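Probable spore coat polysaccharide biosynthesis protein E (Chromobacterium violaceum ATCC 12472, PDB 3G8R) probably acts as an N-acylneuraminate-9-phosphate synthase of the NeuB family, of which this chain holds the zinc-binding TIM barrel and the SAF domain. Local coordinates at residues Q46-L50 / D51-H55; H22-A25 / L26-I30; V104-I107 / E108-I112; P174-D177 / D178-H181. All coordinates share one frame; numbering follows the deposited sequence.

How the interactions relate
All four contacts are local ones within the TIM barrel, and each combines buried and exposed residues. Interactions 2 and 3 are helical turns of beta-alpha-beta units, with regular backbone bonds and one aliphatic branch laid on a flat polar group. Interaction 1 caps a short helix just past strand 40-47, where a capping carbonyl, a hydroxyl and a CH-pi contact accompany the helical bonds; interaction 4 is an irregular loop after strand 164-168. Interactions 1 and 3 touch, for Tyr47 reaches helix 101-109 and probably bonds to His110. Interactions 1 and 4, about 30 Å apart between centres, both meet the second subunit, whereas interactions 2 and 3 stay within their own chain.

Interaction 1 of 4, residues Q46-L50 / D51-H55; sequences QYRNL and DTFIH
Arg48 lays its aliphatic stem over Phe53, with CG 4.1 Å from the centroid of the Phe53 ring and only 11° off the ring normal, a CH-pi contact. From CG to NE the chain is extended; the guanidinium passes beyond the ring, turned 71° from it, with Phe53 CE1 at its edge. At another part of that edge, NH1 of Arg48 gives a hydrogen bond of 2.9 Å to OE1 of Gln46, and NH2 a weaker one, so arginine offers a methylene stem to the ring and planar donors to the amide oxygen. Asn49 follows as the N-cap of helix 50-53, with Arg48 between it and strand 40-47, the second strand of the TIM barrel. Its carbonyl O accepts the N-H of Phe53 at 2.7 Å and, weakly, that of Thr52. OG1 of Thr52 lies 2.9 Å from Asn49 O and 3.2 Å from Asn49 OD1, which a chi1 of -161° (CG anti to the backbone N) brings close. Leu50 O accepts a weak bond from Ile54 N, while CG of Leu50 packs 4.1 Å from CD1 of Ile54, the side chains side by side. Phe53 also stacks with Phe303 of the second subunit.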
loop_
_atom_site.group_PDB
_atom_site.type_symbol
_atom_site.label_atom_id
_atom_site.label_comp_id
_atom_site.label_asym_id
_atom_site.label_seq_id
_atom_site.Cartn_x
_atom_site.Cartn_y
_atom_site.Cartn_z
ATOM N N GLN A 46 30.147 3.448 -2.448
ATOM C CA GLN A 46 30.130 4.082 -3.775
ATOM C C GLN A 46 31.533 4.095 -4.329
ATOM O O GLN A 46 32.431 4.615 -3.700
ATOM C CB GLN A 46 29.639 5.507 -3.648
ATOM C CG GLN A 46 28.143 5.579 -3.516
ATOM C CD GLN A 46 27.618 6.990 -3.503
ATOM O OE1 GLN A 46 28.346 7.937 -3.767
ATOM N NE2 GLN A 46 26.342 7.138 -3.187
ATOM N N TYR A 47 31.741 3.510 -5.495
ATOM C CA TYR A 47 33.076 3.482 -6.061
ATOM C C TYR A 47 33.158 4.424 -7.211
ATOM O O TYR A 47 32.412 4.284 -8.174
ATOM C CB TYR A 47 33.408 2.101 -6.582
ATOM C CG TYR A 47 33.863 1.117 -5.552
ATOM C CD1 TYR A 47 33.657 1.349 -4.201
ATOM C CD2 TYR A 47 34.457 -0.075 -5.940
ATOM C CE1 TYR A 47 34.062 0.433 -3.257
ATOM C CE2 TYR A 47 34.863 -0.997 -5.006
ATOM C CZ TYR A 47 34.663 -0.737 -3.662
ATOM O OH TYR A 47 35.061 -1.648 -2.713
ATOM N N ARG A 48 34.056 5.393 -7.074
ATOM C CA ARG A 48 34.531 6.258 -8.154
ATOM C C ARG A 48 36.062 6.204 -8.193
ATOM O O ARG A 48 36.720 6.311 -7.155
ATOM C CB ARG A 48 34.113 7.704 -7.918
ATOM C CG ARG A 48 32.620 7.971 -8.044
ATOM C CD ARG A 48 32.263 9.405 -7.609
ATOM N NE ARG A 48 30.823 9.589 -7.610
ATOM C CZ ARG A 48 30.025 9.224 -6.617
ATOM N NH1 ARG A 48 30.526 8.663 -5.525
ATOM N NH2 ARG A 48 28.726 9.432 -6.710
ATOM N N ASN A 49 36.626 6.031 -9.383
ATOM C CA ASN A 49 38.057 6.113 -9.563
ATOM C C ASN A 49 38.388 7.564 -9.712
ATOM O O ASN A 49 38.396 8.100 -10.822
ATOM C CB ASN A 49 38.484 5.364 -10.811
ATOM C CG ASN A 49 39.935 5.044 -10.798
ATOM O OD1 ASN A 49 40.723 5.675 -11.508
ATOM N ND2 ASN A 49 40.318 4.069 -9.954
ATOM N N LEU A 50 38.640 8.202 -8.573
ATOM C CA LEU A 50 38.717 9.652 -8.510
ATOM C C LEU A 50 39.749 10.269 -9.442
ATOM O O LEU A 50 39.567 11.403 -9.897
ATOM C CB LEU A 50 38.879 10.125 -7.072
ATOM C CG LEU A 50 37.686 10.931 -6.515
ATOM C CD1 LEU A 50 36.356 10.199 -6.546
ATOM C CD2 LEU A 50 37.990 11.395 -5.098
ATOM N N ASP A 51 40.803 9.495 -9.744
ATOM C CA ASP A 51 41.815 9.835 -10.775
ATOM C C ASP A 51 41.227 10.130 -12.156
ATOM O O ASP A 51 41.496 11.193 -12.728
ATOM C CB ASP A 51 42.844 8.705 -10.923
ATOM C CG ASP A 51 43.922 8.719 -9.825
ATOM O OD1 ASP A 51 44.117 9.777 -9.152
ATOM O OD2 ASP A 51 44.584 7.654 -9.658
ATOM N N THR A 52 40.451 9.173 -12.674
ATOM C CA THR A 52 39.816 9.267 -13.979
ATOM C C THR A 52 38.527 10.086 -13.892
ATOM O O THR A 52 38.181 10.838 -14.808
ATOM C CB THR A 52 39.457 7.853 -14.549
ATOM O OG1 THR A 52 38.756 7.092 -13.561
ATOM C CG2 THR A 52 40.702 7.076 -14.960
ATOM N N PHE A 53 37.824 9.936 -12.776
ATOM C CA PHE A 53 36.444 10.339 -12.702
ATOM C C PHE A 53 36.258 11.822 -12.649
ATOM O O PHE A 53 35.323 12.361 -13.256
ATOM C CB PHE A 53 35.761 9.723 -11.489
ATOM C CG PHE A 53 34.286 9.919 -11.489
ATOM C CD1 PHE A 53 33.708 10.894 -10.683
ATOM C CD2 PHE A 53 33.484 9.171 -12.329
ATOM C CE1 PHE A 53 32.335 11.104 -10.684
ATOM C CE2 PHE A 53 32.114 9.353 -12.350
ATOM C CZ PHE A 53 31.525 10.327 -11.519
ATOM N N ILE A 54 37.112 12.479 -11.880
ATOM C CA ILE A 54 37.074 13.924 -11.808
ATOM C C ILE A 54 38.041 14.434 -12.842
ATOM O O ILE A 54 39.246 14.185 -12.777
ATOM C CB ILE A 54 37.434 14.453 -10.418
ATOM C CG1 ILE A 54 36.486 13.840 -9.369
ATOM C CG2 ILE A 54 37.454 16.003 -10.443
ATOM C CD1 ILE A 54 36.419 14.571 -8.015
ATOM N N HIS A 55 37.501 15.136 -13.814
ATOM C CA HIS A 55 38.308 15.551 -14.923
ATOM C C HIS A 55 39.355 16.596 -14.528
ATOM O O HIS A 55 39.094 17.471 -13.691
ATOM C CB HIS A 55 37.431 16.077 -16.035
ATOM C CG HIS A 55 38.174 16.291 -17.306
ATOM N ND1 HIS A 55 38.588 17.536 -17.718
ATOM C CD2 HIS A 55 38.628 15.414 -18.228
ATOM C CE1 HIS A 55 39.234 17.424 -18.861
ATOM N NE2 HIS A 55 39.272 16.146 -19.191
#

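Interaction 2 of 4, residues H22-A25 / L26-I30; sequences HGVA and LIRAI
Arg28 runs alongside Val24 one turn apart on helix 21-33, which links strands 7-11 and 40-47 in a beta-alpha-beta unit of the TIM barrel. CB of Arg28 lies 3.7 Å from the carbonyl O of Val24, and CG passes the same oxygen at 3.5 Å. With CG anti to the carbonyl carbon (chi1 -70°) and the chain extended to NE, CD continues past that oxygen and reaches the CG1 methyl of Val24. Beyond it the guanidinium lies with one face against the methyl, CG1 of Val24 standing 3.3 Å above the plane, displaced from the middle of the group. NE and CZ of Arg28 are each 3.4 Å from Val24 CG1, and NH2 is 3.6 Å away. An arginine suits this place: its face rests on an apolar branch while NE makes a salt bridge to Glu86 of helix 77-89. In the backbone, Arg28 N bonds to Val24 O at 3.1 Å, and Ile27 N to Gly23 O at 3.2 Å. Glycine fits at 23, where phi is 131° and a CB would press on the preceding carbonyl. Ile27 packs on helix 77-89 and Phe43, and its CD1 methyl comes to 3.2 Å from Gly23 O.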
loop_
_atom_site.group_PDB
_atom_site.type_symbol
_atom_site.label_atom_id
_atom_site.label_comp_id
_atom_site.label_asym_id
_atom_site.label_seq_id
_atom_site.Cartn_x
_atom_site.Cartn_y
_atom_site.Cartn_z
ATOM N N HIS A 22 35.945 5.716 11.385
ATOM C CA HIS A 22 34.559 6.194 11.321
ATOM C C HIS A 22 33.923 5.650 10.061
ATOM O O HIS A 22 34.241 6.070 8.965
ATOM C CB HIS A 22 34.522 7.725 11.286
ATOM C CG HIS A 22 33.138 8.290 11.308
ATOM N ND1 HIS A 22 32.488 8.716 10.166
ATOM C CD2 HIS A 22 32.269 8.474 12.332
ATOM C CE1 HIS A 22 31.280 9.143 10.491
ATOM N NE2 HIS A 22 31.125 9.014 11.799
ATOM N N GLY A 23 33.031 4.705 10.184
ATOM C CA GLY A 23 32.685 3.974 8.988
ATOM C C GLY A 23 32.773 2.542 9.411
ATOM O O GLY A 23 31.889 1.742 9.123
ATOM N N VAL A 24 33.822 2.216 10.145
ATOM C CA VAL A 24 33.764 1.002 10.949
ATOM C C VAL A 24 32.797 1.225 12.130
ATOM O O VAL A 24 31.908 0.406 12.374
ATOM C CB VAL A 24 35.165 0.531 11.370
ATOM C CG1 VAL A 24 35.095 -0.378 12.582
ATOM C CG2 VAL A 24 35.812 -0.187 10.215
ATOM N N ALA A 25 32.932 2.365 12.814
ATOM C CA ALA A 25 32.073 2.676 13.973
ATOM C C ALA A 25 30.598 2.850 13.593
ATOM O O ALA A 25 29.702 2.823 14.454
ATOM C CB ALA A 25 32.582 3.906 14.707
ATOM N N LEU A 26 30.372 3.005 12.298
ATOM C CA LEU A 26 29.077 3.231 11.774
ATOM C C LEU A 26 28.427 1.942 11.338
ATOM O O LEU A 26 27.223 1.787 11.522
ATOM C CB LEU A 26 29.179 4.147 10.571
ATOM C CG LEU A 26 27.947 4.095 9.666
ATOM C CD1 LEU A 26 26.733 4.760 10.343
ATOM C CD2 LEU A 26 28.267 4.721 8.327
ATOM N N ILE A 27 29.179 1.040 10.705
ATOM C CA ILE A 27 28.665 -0.295 10.407
ATOM C C ILE A 27 28.201 -0.943 11.703
ATOM O O ILE A 27 27.078 -1.471 11.775
ATOM C CB ILE A 27 29.728 -1.185 9.785
ATOM C CG1 ILE A 27 29.791 -0.952 8.280
ATOM C CG2 ILE A 27 29.467 -2.662 10.097
ATOM C CD1 ILE A 27 31.231 -1.064 7.687
ATOM N N ARG A 28 29.051 -0.864 12.732
ATOM C CA ARG A 28 28.814 -1.566 13.990
ATOM C C ARG A 28 27.601 -1.029 14.719
ATOM O O ARG A 28 26.947 -1.759 15.431
ATOM C CB ARG A 28 30.044 -1.483 14.913
ATOM C CG ARG A 28 31.228 -2.287 14.450
ATOM C CD ARG A 28 32.477 -1.905 15.222
ATOM N NE ARG A 28 33.647 -2.608 14.695
ATOM C CZ ARG A 28 34.883 -2.581 15.209
ATOM N NH1 ARG A 28 35.166 -1.876 16.305
ATOM N NH2 ARG A 28 35.849 -3.273 14.609
ATOM N N ALA A 29 27.310 0.253 14.566
ATOM C CA ALA A 29 26.120 0.810 15.200
ATOM C C ALA A 29 24.893 0.393 14.395
ATOM O O ALA A 29 23.879 -0.029 14.958
ATOM C CB ALA A 29 26.216 2.323 15.329
ATOM N N ILE A 30 24.992 0.451 13.076
ATOM C CA ILE A 30 23.913 -0.082 12.294
ATOM C C ILE A 30 23.641 -1.544 12.639
ATOM O O ILE A 30 22.475 -1.905 12.767
ATOM C CB ILE A 30 24.063 0.178 10.790
ATOM C CG1 ILE A 30 24.083 1.686 10.497
ATOM C CG2 ILE A 30 22.927 -0.461 10.003
ATOM C CD1 ILE A 30 23.001 2.534 11.158
#

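Interaction 3 of 4, residues V104-I107 / E108-I112; sequences VDLI and EAHGI
The imidazole of His110 carries the CD2 methyl of Leu106 over one face, the methyl lying nearest to the NE2 side of the ring. Leucine suits the spot because one of its methyls can rest on the ring face, and the two side chains meet at a slant. At the ring's edge ND1 of His110 is hydrogen-bonded to the hydroxyl of Tyr47, which helps to fix the rotation of the imidazole. With CG of His110 anti to its carbonyl carbon (chi1 -74°), the ring is set back along the helix, and CG comes within 3.6 Å of the carbonyl O of Leu106. That oxygen also takes the N-H of His110 at 3.1 Å, almost straight on from its C=O bond. Earlier in the helix Glu108 N bonds to Val104 O at 3.0 Å and Ala109 N to Asp105 O at 3.2 Å. The helix finishes in a Schellman motif: Gly111 takes a positive phi of 61°, easy for a residue without a side chain, its N bonds to Glu108 O at 2.9 Å, and Ile112 N returns a weak bond to Ile107 O. Folding back this way brings Ile112 against Ile107, CB of Ile112 3.8 Å from CG2 of Ile107, the side chains crossing at about a right angle. Helix 101-109 joins strands 93-98 and 114-117 in a beta-alpha-beta unit; Ile107 and Ile112 pack inward on Cys96 and Tyr47, Val104 meets helix 125-132, and His110 lies against Met80 and Gln81 of helix 77-89.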
loop_
_atom_site.group_PDB
_atom_site.type_symbol
_atom_site.label_atom_id
_atom_site.label_comp_id
_atom_site.label_asym_id
_atom_site.label_seq_id
_atom_site.Cartn_x
_atom_site.Cartn_y
_atom_site.Cartn_z
ATOM N N VAL A 104 33.993 -1.109 -11.499
ATOM C CA VAL A 104 33.482 -2.460 -11.617
ATOM C C VAL A 104 34.624 -3.463 -11.403
ATOM O O VAL A 104 34.466 -4.437 -10.653
ATOM C CB VAL A 104 32.826 -2.727 -12.996
ATOM C CG1 VAL A 104 32.409 -4.202 -13.125
ATOM C CG2 VAL A 104 31.643 -1.798 -13.242
ATOM N N ASP A 105 35.761 -3.222 -12.066
ATOM C CA ASP A 105 36.915 -4.097 -11.948
ATOM C C ASP A 105 37.215 -4.263 -10.487
ATOM O O ASP A 105 37.360 -5.388 -9.982
ATOM C CB ASP A 105 38.119 -3.486 -12.644
ATOM C CG ASP A 105 38.064 -3.651 -14.149
ATOM O OD1 ASP A 105 37.786 -4.782 -14.605
ATOM O OD2 ASP A 105 38.319 -2.657 -14.879
ATOM N N LEU A 106 37.266 -3.121 -9.814
ATOM C CA LEU A 106 37.570 -3.056 -8.419
ATOM C C LEU A 106 36.537 -3.821 -7.587
ATOM O O LEU A 106 36.908 -4.622 -6.706
ATOM C CB LEU A 106 37.606 -1.599 -7.990
ATOM C CG LEU A 106 38.743 -1.109 -7.094
ATOM C CD1 LEU A 106 38.291 0.132 -6.299
ATOM C CD2 LEU A 106 39.278 -2.216 -6.171
ATOM N N ILE A 107 35.248 -3.583 -7.851
ATOM C CA ILE A 107 34.208 -4.332 -7.158
ATOM C C ILE A 107 34.490 -5.831 -7.202
ATOM O O ILE A 107 34.285 -6.497 -6.208
ATOM C CB ILE A 107 32.796 -4.049 -7.723
ATOM C CG1 ILE A 107 32.166 -2.817 -7.055
ATOM C CG2 ILE A 107 31.870 -5.273 -7.558
ATOM C CD1 ILE A 107 31.057 -2.188 -7.889
ATOM N N GLU A 108 34.968 -6.340 -8.340
ATOM C CA GLU A 108 35.313 -7.758 -8.499
ATOM C C GLU A 108 36.423 -8.202 -7.527
ATOM O O GLU A 108 36.279 -9.209 -6.794
ATOM C CB GLU A 108 35.775 -8.051 -9.929
ATOM C CG GLU A 108 34.822 -7.610 -11.040
ATOM C CD GLU A 108 33.798 -8.661 -11.428
ATOM O OE1 GLU A 108 33.081 -8.427 -12.429
ATOM O OE2 GLU A 108 33.709 -9.712 -10.749
ATOM N N ALA A 109 37.520 -7.448 -7.540
ATOM C CA ALA A 109 38.651 -7.710 -6.665
ATOM C C ALA A 109 38.264 -7.806 -5.179
ATOM O O ALA A 109 38.830 -8.616 -4.403
ATOM C CB ALA A 109 39.698 -6.644 -6.862
ATOM N N HIS A 110 37.295 -6.981 -4.793
ATOM C CA HIS A 110 36.911 -6.887 -3.414
ATOM C C HIS A 110 35.949 -7.984 -3.025
ATOM O O HIS A 110 35.645 -8.162 -1.852
ATOM C CB HIS A 110 36.331 -5.526 -3.169
ATOM C CG HIS A 110 37.360 -4.444 -3.136
ATOM N ND1 HIS A 110 37.067 -3.146 -2.768
ATOM C CD2 HIS A 110 38.689 -4.471 -3.396
ATOM C CE1 HIS A 110 38.167 -2.418 -2.826
ATOM N NE2 HIS A 110 39.169 -3.199 -3.192
ATOM N N GLY A 111 35.499 -8.759 -4.000
ATOM C CA GLY A 111 34.515 -9.821 -3.726
ATOM C C GLY A 111 33.208 -9.275 -3.157
ATOM O O GLY A 111 32.600 -9.864 -2.256
ATOM N N ILE A 112 32.793 -8.129 -3.689
ATOM C CA ILE A 112 31.488 -7.565 -3.402
ATOM C C ILE A 112 30.445 -8.457 -4.068
ATOM O O ILE A 112 30.674 -8.925 -5.165
ATOM C CB ILE A 112 31.411 -6.109 -3.899
ATOM C CG1 ILE A 112 32.094 -5.190 -2.879
ATOM C CG2 ILE A 112 29.960 -5.682 -4.127
ATOM C CD1 ILE A 112 32.967 -4.151 -3.484
#

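Interaction 4 of 4, residues P174-D177 / D178-H181; sequences PTPD and DHLH
Pro176 and His179 make the ring contact: CB of Pro176 sits over one face of the imidazole, 4.2 Å from the centroid of the His179 ring and 27° off its normal, a CH-pi contact, while CG of Pro176 is 3.7 Å from ND1 of His179. Proline suits this position because its rigid ring holds its methylenes in place against the histidine, whose ND1 is in turn bonded to the carboxylate of Glu172. Apolar packing comes next. In Thr175 a chi1 of -46° sets OG1 beside the backbone N and CG2 anti to that N; this methyl lies 3.9 Å from CD2 of Leu180 and 3.5 Å from the carbonyl O of His179, while OG1 bonds to the carbonyl O of Glu172. Among backbone bonds, Leu180 N reaches Asp177 O at 3.3 Å, straight but weak, across the tight turn. Charge links the turn to the second subunit, where Arg254 makes a salt bridge with Asp177. In the barrel the loop lies between strand 164-168 and helix 184-191; Thr175 bonds through its backbone to His202, a zinc ligand just past strand 196-201, and Leu180 O accepts a bond from His168 at the end of strand 164-168.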
loop_
_atom_site.group_PDB
_atom_site.type_symbol
_atom_site.label_atom_id
_atom_site.label_comp_id
_atom_site.label_asym_id
_atom_site.label_seq_id
_atom_site.Cartn_x
_atom_site.Cartn_y
_atom_site.Cartn_z
ATOM N N PRO A 174 17.044 16.451 0.184
ATOM C CA PRO A 174 16.091 15.413 0.558
ATOM C C PRO A 174 14.790 15.557 -0.204
ATOM O O PRO A 174 14.597 16.537 -0.939
ATOM C CB PRO A 174 15.824 15.725 2.020
ATOM C CG PRO A 174 15.920 17.198 2.044
ATOM C CD PRO A 174 17.039 17.558 1.153
ATOM N N THR A 175 13.896 14.599 -0.009
ATOM C CA THR A 175 12.650 14.560 -0.766
ATOM C C THR A 175 11.469 14.999 0.078
ATOM O O THR A 175 11.237 14.451 1.145
ATOM C CB THR A 175 12.388 13.171 -1.330
ATOM O OG1 THR A 175 13.599 12.658 -1.924
ATOM C CG2 THR A 175 11.279 13.223 -2.339
ATOM N N PRO A 176 10.750 16.036 -0.376
ATOM C CA PRO A 176 9.515 16.453 0.297
ATOM C C PRO A 176 8.479 15.336 0.358
ATOM O O PRO A 176 8.385 14.515 -0.546
ATOM C CB PRO A 176 8.992 17.599 -0.583
ATOM C CG PRO A 176 10.168 18.165 -1.253
ATOM C CD PRO A 176 11.261 17.070 -1.301
ATOM N N ASP A 177 7.699 15.330 1.430
ATOM C CA ASP A 177 6.630 14.368 1.644
ATOM C C ASP A 177 5.700 14.382 0.467
ATOM O O ASP A 177 5.449 13.352 -0.122
ATOM C CB ASP A 177 5.876 14.742 2.899
ATOM C CG ASP A 177 6.768 14.798 4.120
ATOM O OD1 ASP A 177 7.985 14.991 3.945
ATOM O OD2 ASP A 177 6.253 14.643 5.247
ATOM N N ASP A 178 5.193 15.576 0.165
ATOM C CA ASP A 178 4.602 15.992 -1.115
ATOM C C ASP A 178 5.108 15.230 -2.371
ATOM O O ASP A 178 4.424 15.168 -3.400
ATOM C CB ASP A 178 5.021 17.460 -1.305
ATOM C CG ASP A 178 3.856 18.371 -1.536
ATOM O OD1 ASP A 178 3.094 18.473 -0.567
ATOM O OD2 ASP A 178 3.695 18.990 -2.637
ATOM N N HIS A 179 6.329 14.709 -2.299
ATOM C CA HIS A 179 7.080 14.413 -3.510
ATOM C C HIS A 179 7.682 13.019 -3.545
ATOM O O HIS A 179 8.491 12.732 -4.402
ATOM C CB HIS A 179 8.204 15.433 -3.681
ATOM C CG HIS A 179 7.748 16.788 -4.126
ATOM N ND1 HIS A 179 8.622 17.738 -4.616
ATOM C CD2 HIS A 179 6.521 17.359 -4.154
ATOM C CE1 HIS A 179 7.954 18.840 -4.914
ATOM N NE2 HIS A 179 6.676 18.631 -4.658
ATOM N N LEU A 180 7.300 12.166 -2.604
ATOM C CA LEU A 180 7.820 10.825 -2.520
ATOM C C LEU A 180 7.282 9.965 -3.639
ATOM O O LEU A 180 7.942 9.014 -4.027
ATOM C CB LEU A 180 7.424 10.198 -1.205
ATOM C CG LEU A 180 8.044 10.890 -0.010
ATOM C CD1 LEU A 180 7.459 10.363 1.241
ATOM C CD2 LEU A 180 9.529 10.606 -0.040
ATOM N N HIS A 181 6.073 10.256 -4.121
ATOM C CA HIS A 181 5.511 9.539 -5.263
ATOM C C HIS A 181 5.658 8.046 -5.106
ATOM O O HIS A 181 6.290 7.380 -5.924
ATOM C CB HIS A 181 6.218 9.934 -6.558
ATOM C CG HIS A 181 5.423 9.625 -7.781
ATOM N ND1 HIS A 181 5.967 9.636 -9.048
ATOM C CD2 HIS A 181 4.119 9.296 -7.937
ATOM C CE1 HIS A 181 5.042 9.305 -9.934
ATOM N NE2 HIS A 181 3.905 9.117 -9.288
#